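Local coordinates for putative MAR1 (Leishmania donovani, PDB 1X9G), which is of unknown function but belongs to the isochorismatase superfamily and may be a ribonuclease, at residues Pro14-Gly19 against Met181-Lys186; Thr21-Val26 against Glu58-Ile63; Asn109-Gly114 against Phe136-Gly141. One frame throughout, in Å; residues are numbered along the deposited sequence.

Contact 1 (Pro14-Gly19 against Met181-Lys186); sequences PHYSKG and MDPNFK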
loop_
_atom_site.group_PDB
_atom_site.type_symbol
_atom_site.label_atom_id
_atom_site.label_comp_id
_atom_site.label_asym_id
_atom_site.label_seq_id
_atom_site.Cartn_x
_atom_site.Cartn_y
_atom_site.Cartn_z
ATOM N N PRO A 14 -15.281 17.566 4.817
ATOM C CA PRO A 14 -15.409 19.015 4.994
ATOM C C PRO A 14 -16.103 19.272 6.326
ATOM O O PRO A 14 -16.680 18.315 6.881
ATOM C CB PRO A 14 -16.299 19.442 3.815
ATOM C CG PRO A 14 -17.073 18.234 3.438
ATOM C CD PRO A 14 -16.310 17.010 3.913
ATOM N N HIS A 15 -16.033 20.518 6.831
ATOM C CA HIS A 15 -16.795 20.957 8.014
ATOM C C HIS A 15 -18.242 20.455 7.935
ATOM O O HIS A 15 -18.855 20.508 6.878
ATOM C CB HIS A 15 -16.741 22.496 8.246
ATOM C CG HIS A 15 -17.409 22.901 9.526
ATOM N ND1 HIS A 15 -18.703 23.389 9.569
ATOM C CD2 HIS A 15 -17.019 22.760 10.820
ATOM C CE1 HIS A 15 -19.071 23.557 10.830
ATOM N NE2 HIS A 15 -18.072 23.177 11.610
ATOM N N TYR A 16 -18.778 19.965 9.050
ATOM C CA TYR A 16 -20.138 19.368 9.069
ATOM C C TYR A 16 -21.273 20.179 8.421
ATOM O O TYR A 16 -22.278 19.590 7.987
ATOM C CB TYR A 16 -20.578 18.920 10.478
ATOM C CG TYR A 16 -20.632 19.995 11.562
ATOM C CD1 TYR A 16 -19.754 19.939 12.650
ATOM C CD2 TYR A 16 -21.586 21.030 11.540
ATOM C CE1 TYR A 16 -19.789 20.891 13.668
ATOM C CE2 TYR A 16 -21.635 22.015 12.574
ATOM C CZ TYR A 16 -20.723 21.930 13.639
ATOM O OH TYR A 16 -20.695 22.850 14.688
ATOM N N SER A 17 -21.098 21.498 8.347
ATOM C CA SER A 17 -22.127 22.406 7.855
ATOM C C SER A 17 -22.060 22.655 6.354
ATOM O O SER A 17 -22.928 23.338 5.806
ATOM C CB SER A 17 -22.056 23.751 8.610
ATOM O OG SER A 17 -20.838 24.424 8.309
ATOM N N LYS A 18 -21.029 22.131 5.695
ATOM C CA LYS A 18 -20.912 22.185 4.232
ATOM C C LYS A 18 -21.560 20.911 3.631
ATOM O O LYS A 18 -20.978 19.818 3.677
ATOM C CB LYS A 18 -19.433 22.340 3.841
ATOM C CG LYS A 18 -19.149 22.559 2.327
ATOM C CD LYS A 18 -17.623 22.630 1.987
ATOM C CE LYS A 18 -17.295 22.146 0.529
ATOM N NZ LYS A 18 -17.308 20.621 0.272
ATOM N N GLY A 19 -22.784 21.042 3.118
ATOM C CA GLY A 19 -23.499 19.925 2.481
ATOM C C GLY A 19 -24.197 18.985 3.445
ATOM O O GLY A 19 -24.608 19.406 4.526
ATOM N N MET A 181 -12.689 25.323 19.083
ATOM C CA MET A 181 -13.592 26.407 19.533
ATOM C C MET A 181 -14.902 26.409 18.749
ATOM O O MET A 181 -15.585 27.423 18.643
ATOM C CB MET A 181 -12.892 27.771 19.455
ATOM C CG MET A 181 -11.798 27.962 20.519
ATOM S SD MET A 181 -12.392 28.139 22.245
ATOM C CE MET A 181 -12.294 26.459 22.906
ATOM N N ASP A 182 -15.238 25.247 18.208
ATOM C CA ASP A 182 -16.435 25.067 17.398
ATOM C C ASP A 182 -17.629 24.979 18.338
ATOM O O ASP A 182 -17.509 24.357 19.392
ATOM C CB ASP A 182 -16.321 23.765 16.588
ATOM C CG ASP A 182 -17.399 23.645 15.546
ATOM O OD1 ASP A 182 -17.208 24.189 14.437
ATOM O OD2 ASP A 182 -18.444 23.034 15.836
ATOM N N PRO A 183 -18.787 25.571 17.951
ATOM C CA PRO A 183 -19.940 25.611 18.873
ATOM C C PRO A 183 -20.322 24.201 19.290
ATOM O O PRO A 183 -20.869 23.983 20.393
ATOM C CB PRO A 183 -21.053 26.242 18.029
ATOM C CG PRO A 183 -20.356 27.046 17.017
ATOM C CD PRO A 183 -19.105 26.248 16.678
ATOM N N ASN A 184 -20.007 23.236 18.429
ATOM C CA ASN A 184 -20.379 21.866 18.747
ATOM C C ASN A 184 -19.297 20.984 19.382
ATOM O O ASN A 184 -19.569 19.842 19.754
ATOM C CB ASN A 184 -21.126 21.207 17.591
ATOM C CG ASN A 184 -22.559 21.641 17.547
ATOM O OD1 ASN A 184 -23.298 21.479 18.527
ATOM N ND2 ASN A 184 -22.966 22.215 16.431
ATOM N N PHE A 185 -18.121 21.569 19.588
ATOM C CA PHE A 185 -16.990 20.822 20.063
ATOM C C PHE A 185 -17.121 20.112 21.419
ATOM O O PHE A 185 -16.821 18.930 21.490
ATOM C CB PHE A 185 -15.668 21.602 19.968
ATOM C CG PHE A 185 -14.496 20.775 20.369
ATOM C CD1 PHE A 185 -13.777 21.070 21.517
ATOM C CD2 PHE A 185 -14.178 19.606 19.648
ATOM C CE1 PHE A 185 -12.695 20.243 21.911
ATOM C CE2 PHE A 185 -13.135 18.776 20.032
ATOM C CZ PHE A 185 -12.384 19.091 21.161
ATOM N N LYS A 186 -17.512 20.817 22.468
ATOM C CA LYS A 186 -17.738 20.259 23.817
ATOM C C LYS A 186 -18.616 19.012 23.785
ATOM O O LYS A 186 -18.353 18.029 24.489
ATOM C CB LYS A 186 -18.439 21.325 24.697
ATOM C CG LYS A 186 -18.467 21.092 26.256
ATOM C CD LYS A 186 -17.399 21.971 26.991
ATOM C CE LYS A 186 -17.708 22.131 28.502
ATOM N NZ LYS A 186 -18.681 23.267 28.819
#

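Contact 2 (Thr21-Val26 against Glu58-Ile63); sequences TAFLCV and ENTKYI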
loop_
_atom_site.group_PDB
_atom_site.type_symbol
_atom_site.label_atom_id
_atom_site.label_comp_id
_atom_site.label_asym_id
_atom_site.label_seq_id
_atom_site.Cartn_x
_atom_site.Cartn_y
_atom_site.Cartn_z
ATOM N N THR A 21 -24.229 14.688 4.949
ATOM C CA THR A 21 -23.529 13.437 5.156
ATOM C C THR A 21 -24.506 12.379 5.640
ATOM O O THR A 21 -25.211 12.601 6.621
ATOM C CB THR A 21 -22.488 13.585 6.284
ATOM O OG1 THR A 21 -21.444 14.468 5.863
ATOM C CG2 THR A 21 -21.904 12.197 6.673
ATOM N N ALA A 22 -24.543 11.229 4.974
ATOM C CA ALA A 22 -25.254 10.063 5.523
ATOM C C ALA A 22 -24.294 9.167 6.300
ATOM O O ALA A 22 -23.207 8.796 5.799
ATOM C CB ALA A 22 -26.008 9.252 4.421
ATOM N N PHE A 23 -24.682 8.878 7.541
ATOM C CA PHE A 23 -24.163 7.759 8.288
ATOM C C PHE A 23 -24.926 6.499 7.886
ATOM O O PHE A 23 -26.152 6.441 7.932
ATOM C CB PHE A 23 -24.231 8.025 9.792
ATOM C CG PHE A 23 -23.524 9.306 10.217
ATOM C CD1 PHE A 23 -24.177 10.253 10.985
ATOM C CD2 PHE A 23 -22.197 9.555 9.843
ATOM C CE1 PHE A 23 -23.524 11.450 11.385
ATOM C CE2 PHE A 23 -21.541 10.740 10.235
ATOM C CZ PHE A 23 -22.218 11.696 11.014
ATOM N N LEU A 24 -24.180 5.496 7.443
ATOM C CA LEU A 24 -24.768 4.284 6.906
ATOM C C LEU A 24 -24.317 3.117 7.740
ATOM O O LEU A 24 -23.137 2.759 7.713
ATOM C CB LEU A 24 -24.340 4.120 5.464
ATOM C CG LEU A 24 -24.980 3.027 4.654
ATOM C CD1 LEU A 24 -26.460 2.871 5.060
ATOM C CD2 LEU A 24 -24.785 3.305 3.124
ATOM N N CYS A 25 -25.259 2.531 8.480
ATOM C CA CYS A 25 -24.944 1.511 9.457
ATOM C C CYS A 25 -25.285 0.145 8.875
ATOM O O CYS A 25 -26.469 -0.233 8.779
ATOM C CB CYS A 25 -25.701 1.769 10.753
ATOM S SG CYS A 25 -25.491 0.425 11.944
ATOM N N VAL A 26 -24.253 -0.593 8.458
ATOM C CA VAL A 26 -24.527 -1.714 7.558
ATOM C C VAL A 26 -24.513 -3.116 8.174
ATOM O O VAL A 26 -23.502 -3.543 8.671
ATOM C CB VAL A 26 -23.888 -1.577 6.108
ATOM C CG1 VAL A 26 -22.847 -0.538 6.035
ATOM C CG2 VAL A 26 -23.455 -2.915 5.506
ATOM N N GLU A 58 -29.479 18.609 11.177
ATOM C CA GLU A 58 -29.957 19.309 9.989
ATOM C C GLU A 58 -28.962 19.114 8.858
ATOM O O GLU A 58 -29.189 19.558 7.736
ATOM C CB GLU A 58 -30.141 20.820 10.262
ATOM C CG GLU A 58 -30.100 21.237 11.749
ATOM C CD GLU A 58 -28.672 21.183 12.367
ATOM O OE1 GLU A 58 -27.851 20.318 11.971
ATOM O OE2 GLU A 58 -28.374 22.007 13.266
ATOM N N ASN A 59 -27.856 18.438 9.166
ATOM C CA ASN A 59 -26.751 18.197 8.220
ATOM C C ASN A 59 -26.404 16.734 7.959
ATOM O O ASN A 59 -25.584 16.444 7.092
ATOM C CB ASN A 59 -25.495 18.886 8.724
ATOM C CG ASN A 59 -25.499 20.336 8.430
ATOM O OD1 ASN A 59 -25.094 20.759 7.336
ATOM N ND2 ASN A 59 -25.962 21.136 9.400
ATOM N N THR A 60 -27.003 15.824 8.726
ATOM C CA THR A 60 -26.660 14.420 8.653
ATOM C C THR A 60 -27.902 13.551 8.808
ATOM O O THR A 60 -28.688 13.755 9.727
ATOM C CB THR A 60 -25.632 14.023 9.742
ATOM O OG1 THR A 60 -26.227 14.139 11.031
ATOM C CG2 THR A 60 -24.420 14.906 9.708
ATOM N N LYS A 61 -28.077 12.601 7.891
ATOM C CA LYS A 61 -29.040 11.514 8.042
ATOM C C LYS A 61 -28.356 10.269 8.631
ATOM O O LYS A 61 -27.123 10.116 8.542
ATOM C CB LYS A 61 -29.644 11.143 6.681
ATOM C CG LYS A 61 -30.063 12.378 5.860
ATOM C CD LYS A 61 -30.447 11.785 4.345
ATOM C CE LYS A 61 -30.937 13.300 3.651
ATOM N NZ LYS A 61 -31.351 12.921 2.223
ATOM N N TYR A 62 -29.154 9.369 9.202
ATOM C CA TYR A 62 -28.620 8.118 9.740
ATOM C C TYR A 62 -29.436 6.938 9.208
ATOM O O TYR A 62 -30.669 6.942 9.263
ATOM C CB TYR A 62 -28.640 8.177 11.257
ATOM C CG TYR A 62 -27.785 7.155 11.946
ATOM C CD1 TYR A 62 -26.559 7.522 12.523
ATOM C CD2 TYR A 62 -28.197 5.804 12.038
ATOM C CE1 TYR A 62 -25.763 6.591 13.163
ATOM C CE2 TYR A 62 -27.410 4.860 12.687
ATOM C CZ TYR A 62 -26.198 5.266 13.246
ATOM O OH TYR A 62 -25.424 4.350 13.899
ATOM N N ILE A 63 -28.754 5.923 8.689
ATOM C CA ILE A 63 -29.404 4.880 7.901
ATOM C C ILE A 63 -28.939 3.480 8.362
ATOM O O ILE A 63 -27.750 3.229 8.526
ATOM C CB ILE A 63 -29.189 5.130 6.365
ATOM C CG1 ILE A 63 -29.656 6.540 5.973
ATOM C CG2 ILE A 63 -29.844 4.044 5.477
ATOM C CD1 ILE A 63 -29.316 6.920 4.534
#

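Contact 3 (Asn109-Gly114 against Phe136-Gly141); sequences NAVVFG and FLPKDG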
loop_
_atom_site.group_PDB
_atom_site.type_symbol
_atom_site.label_atom_id
_atom_site.label_comp_id
_atom_site.label_asym_id
_atom_site.label_seq_id
_atom_site.Cartn_x
_atom_site.Cartn_y
_atom_site.Cartn_z
ATOM N N ASN A 109 -21.696 13.182 1.052
ATOM C CA ASN A 109 -20.733 12.316 1.718
ATOM C C ASN A 109 -21.399 11.150 2.420
ATOM O O ASN A 109 -22.418 11.327 3.058
ATOM C CB ASN A 109 -19.963 13.093 2.774
ATOM C CG ASN A 109 -19.568 14.456 2.309
ATOM O OD1 ASN A 109 -20.266 15.415 2.572
ATOM N ND2 ASN A 109 -18.462 14.553 1.597
ATOM N N ALA A 110 -20.809 9.973 2.333
ATOM C CA ALA A 110 -21.290 8.831 3.059
ATOM C C ALA A 110 -20.173 8.311 3.926
ATOM O O ALA A 110 -19.065 8.101 3.450
ATOM C CB ALA A 110 -21.760 7.766 2.109
ATOM N N VAL A 111 -20.477 8.131 5.200
ATOM C CA VAL A 111 -19.629 7.517 6.188
ATOM C C VAL A 111 -20.209 6.117 6.389
ATOM O O VAL A 111 -21.337 5.948 6.909
ATOM C CB VAL A 111 -19.699 8.309 7.508
ATOM C CG1 VAL A 111 -18.943 7.609 8.646
ATOM C CG2 VAL A 111 -19.261 9.761 7.326
ATOM N N VAL A 112 -19.448 5.101 5.981
ATOM C CA VAL A 112 -19.951 3.737 5.861
ATOM C C VAL A 112 -19.283 2.860 6.888
ATOM O O VAL A 112 -18.080 2.891 7.026
ATOM C CB VAL A 112 -19.739 3.202 4.450
ATOM C CG1 VAL A 112 -20.289 1.801 4.318
ATOM C CG2 VAL A 112 -20.447 4.064 3.467
ATOM N N PHE A 113 -20.058 2.121 7.667
ATOM C CA PHE A 113 -19.463 1.339 8.727
ATOM C C PHE A 113 -20.296 0.091 8.925
ATOM O O PHE A 113 -21.408 0.087 8.499
ATOM C CB PHE A 113 -19.334 2.178 10.002
ATOM C CG PHE A 113 -20.580 2.869 10.397
ATOM C CD1 PHE A 113 -21.410 2.326 11.396
ATOM C CD2 PHE A 113 -20.937 4.081 9.817
ATOM C CE1 PHE A 113 -22.613 2.963 11.767
ATOM C CE2 PHE A 113 -22.124 4.732 10.195
ATOM C CZ PHE A 113 -22.964 4.155 11.170
ATOM N N GLY A 114 -19.740 -0.949 9.539
ATOM C CA GLY A 114 -20.389 -2.246 9.688
ATOM C C GLY A 114 -19.659 -3.474 9.122
ATOM O O GLY A 114 -18.446 -3.493 9.015
ATOM N N PHE A 136 -16.259 7.736 3.153
ATOM C CA PHE A 136 -15.355 7.786 4.299
ATOM C C PHE A 136 -15.671 6.660 5.215
ATOM O O PHE A 136 -16.842 6.426 5.527
ATOM C CB PHE A 136 -15.501 9.101 5.063
ATOM C CG PHE A 136 -15.328 10.302 4.203
ATOM C CD1 PHE A 136 -16.411 10.809 3.481
ATOM C CD2 PHE A 136 -14.073 10.920 4.088
ATOM C CE1 PHE A 136 -16.238 11.940 2.661
ATOM C CE2 PHE A 136 -13.877 12.018 3.270
ATOM C CZ PHE A 136 -14.970 12.544 2.567
ATOM N N LEU A 137 -14.639 5.942 5.646
ATOM C CA LEU A 137 -14.858 4.665 6.291
ATOM C C LEU A 137 -14.031 4.612 7.554
ATOM O O LEU A 137 -12.844 4.747 7.499
ATOM C CB LEU A 137 -14.467 3.511 5.315
ATOM C CG LEU A 137 -15.289 3.395 4.018
ATOM C CD1 LEU A 137 -14.425 3.297 2.844
ATOM C CD2 LEU A 137 -16.238 2.186 4.092
ATOM N N PRO A 138 -14.673 4.450 8.720
ATOM C CA PRO A 138 -13.847 4.248 9.902
ATOM C C PRO A 138 -13.478 2.783 10.009
ATOM O O PRO A 138 -14.375 1.970 10.292
ATOM C CB PRO A 138 -14.794 4.618 11.041
ATOM C CG PRO A 138 -16.167 4.180 10.516
ATOM C CD PRO A 138 -16.122 4.475 9.039
ATOM N N LYS A 139 -12.200 2.453 9.794
ATOM C CA LYS A 139 -11.706 1.064 9.862
ATOM C C LYS A 139 -11.992 0.408 11.198
ATOM O O LYS A 139 -12.115 -0.816 11.322
ATOM C CB LYS A 139 -10.202 1.016 9.619
ATOM C CG LYS A 139 -9.696 -0.411 9.433
ATOM C CD LYS A 139 -8.218 -0.405 9.049
ATOM C CE LYS A 139 -7.497 -1.574 9.637
ATOM N NZ LYS A 139 -6.447 -1.968 8.638
ATOM N N ASP A 140 -11.936 1.266 12.188
ATOM C CA ASP A 140 -12.578 1.214 13.454
ATOM C C ASP A 140 -13.867 0.393 13.610
ATOM O O ASP A 140 -14.025 -0.391 14.558
ATOM C CB ASP A 140 -12.921 2.696 13.723
ATOM C CG ASP A 140 -12.463 3.085 15.005
ATOM O OD1 ASP A 140 -11.712 2.242 15.506
ATOM O OD2 ASP A 140 -12.807 4.134 15.549
ATOM N N GLY A 141 -14.810 0.641 12.708
ATOM C CA GLY A 141 -16.142 0.084 12.768
ATOM C C GLY A 141 -16.396 -0.774 11.543
ATOM O O GLY A 141 -17.516 -0.807 11.018
#

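Contact 1 (Pro14-Gly19 against Met181-Lys186)
Asp182, in the turn that leads into helix 185-191, accepts hydrogen bonds through its carboxylate from the rings of His15 and Tyr16, which lie in the loop before strand 21-26. The contact is at the surface and is made almost wholly by polar side chains. OD1 of Asp182 accepts from His15 NE2 (3.1 Å) on the syn side but 29° out of the carboxylate plane, a bent bond, with the imidazole and carboxylate planes 50° apart. OD2 of Asp182 turns its syn lone pair to Tyr16 OH at 2.5 Å, phenol and carboxylate meeting tip to tip. From the anti side, well out of the carboxylate plane, OD2 of Asp182 also accepts from the backbone N of Asn184 (3.0 Å). The side chain of Asn184 crosses the phenol at about a right angle, and its ND2 donates to Tyr16 OH at 2.9 Å, with that oxygen in the amide plane. Tyr16 OH is therefore both donor and acceptor, a role that suits a phenol. CE1 of His15 lies over the centre of the Tyr16 ring. At the imidazole edge, in the ring plane, His15 ND1 is hydrogen-bonded to Ser17 OG (2.7 Å), within the type I turn His15-Lys18. Pro183, with no N-H to satisfy, fits the first inner position of the turn Asp182-Phe185. An aspartate side chain bonded to the N-H two residues on is an Asx turn, typical of the approach to a helix N terminus.

Contact 2 (Thr21-Val26 against Glu58-Ile63)
Strands 21-26 and 60-63 pair in parallel, Phe23 beside Tyr62 and Leu24 beside Ile63, within the central sheet of an alpha/beta fold; helix 39-55 supplies the crossover of this beta-alpha-beta unit. Backbone bonds alternate between the strands, from Thr21 N to Asn59 O (3.1 Å) as far as Cys25 N to Ile63 O (2.6 Å); the one from Lys61 N to Thr21 O is weak. Thr21, Phe23, Thr60 and Tyr62 share one face, which helix 39-55 covers. There the side chains of Phe23 and Tyr62 cross at about a right angle, CD1 of Tyr62 lying against CB of Phe23 at 3.6 Å. CG of Phe23 stands beside its own backbone N (chi1 -56°), and CE1 of the ring meets Thr60 CB at 3.7 Å. Cys25 CB packs on Tyr62 CE2 (4.0 Å). On the other face, CD1 of Leu24 packs on Ile63 CG2 (3.6 Å), and Ile63 CD1 reaches CB of the small, apolar Ala22 (4.0 Å). Apolar carbons make most of the side-chain contact on both faces. Thr60 OG1 bonds to His53, Tyr62 OH to the carbonyl of Ala46, and Lys61 NZ forms a salt bridge with Asp106, which implies that these three polar ends bind the strand to its surroundings rather than to its partner strand.

Contact 3 (Asn109-Gly114 against Phe136-Gly141)
Gly114 N donates to Gly141 O at 2.7 Å, a nearly straight bond (162° at the hydrogen) that takes up strand pairing again after an interruption. Earlier, the pairing is regular: Phe136 N bonds to Ala110 O (2.8 Å), and Val112 N to Phe136 O (3.0 Å), an oxygen that also receives the CA-H of Val111. The next N-H in this series would belong to residue 138, but Pro138 has none, and its CD lies 3.2 Å from Val112 O instead. From there the chain turns, closed by Gly141 N on Pro138 O, before it rejoins its neighbour. The two strands, 109-115 and 134-143, are the parallel arms of a beta-alpha-beta unit crossed over by helix 117-130, in the middle of the sheet. Val112 and Leu137 lie side by side and point the same way into that helix, CD2 of Leu137 being 3.7 Å from Val112 CB. On the other face CB of Phe113 rests on Pro138 CG at 3.8 Å. In Phe113, CG is flanked by both the backbone N and the carbonyl carbon (chi1 50°), and the ring leads off toward Cys25. Glycine suits position 114, because at its backbone angles a side chain would run into the Phe113 carbonyl oxygen. At Asn109, CE1 of Phe136 meets CB of Asn109 at 3.9 Å.

From the N terminus, the chain passes through 14-19 and directly into strand 21-26. Contact 2 closes first, when the chain returns through helix 39-55 to 58-63. Contact 3 follows in series, opening at 109-114 and closing at 136-141 after helix 117-130. Contact 1 closes last, at 181-186, so both others are nested inside its loop and none cross. Strands 21-26 and 109-115 are neighbours, with probable hydrogen bonds from Ala22 N to Asn109 O and from Val111 N to Ala22 O, which join contacts 2 and 3 into one sheet. Contact 1 ties the loop leading into that sheet to the C-terminal helix 185-191, and Asn59 packs against Tyr16 and Gly19.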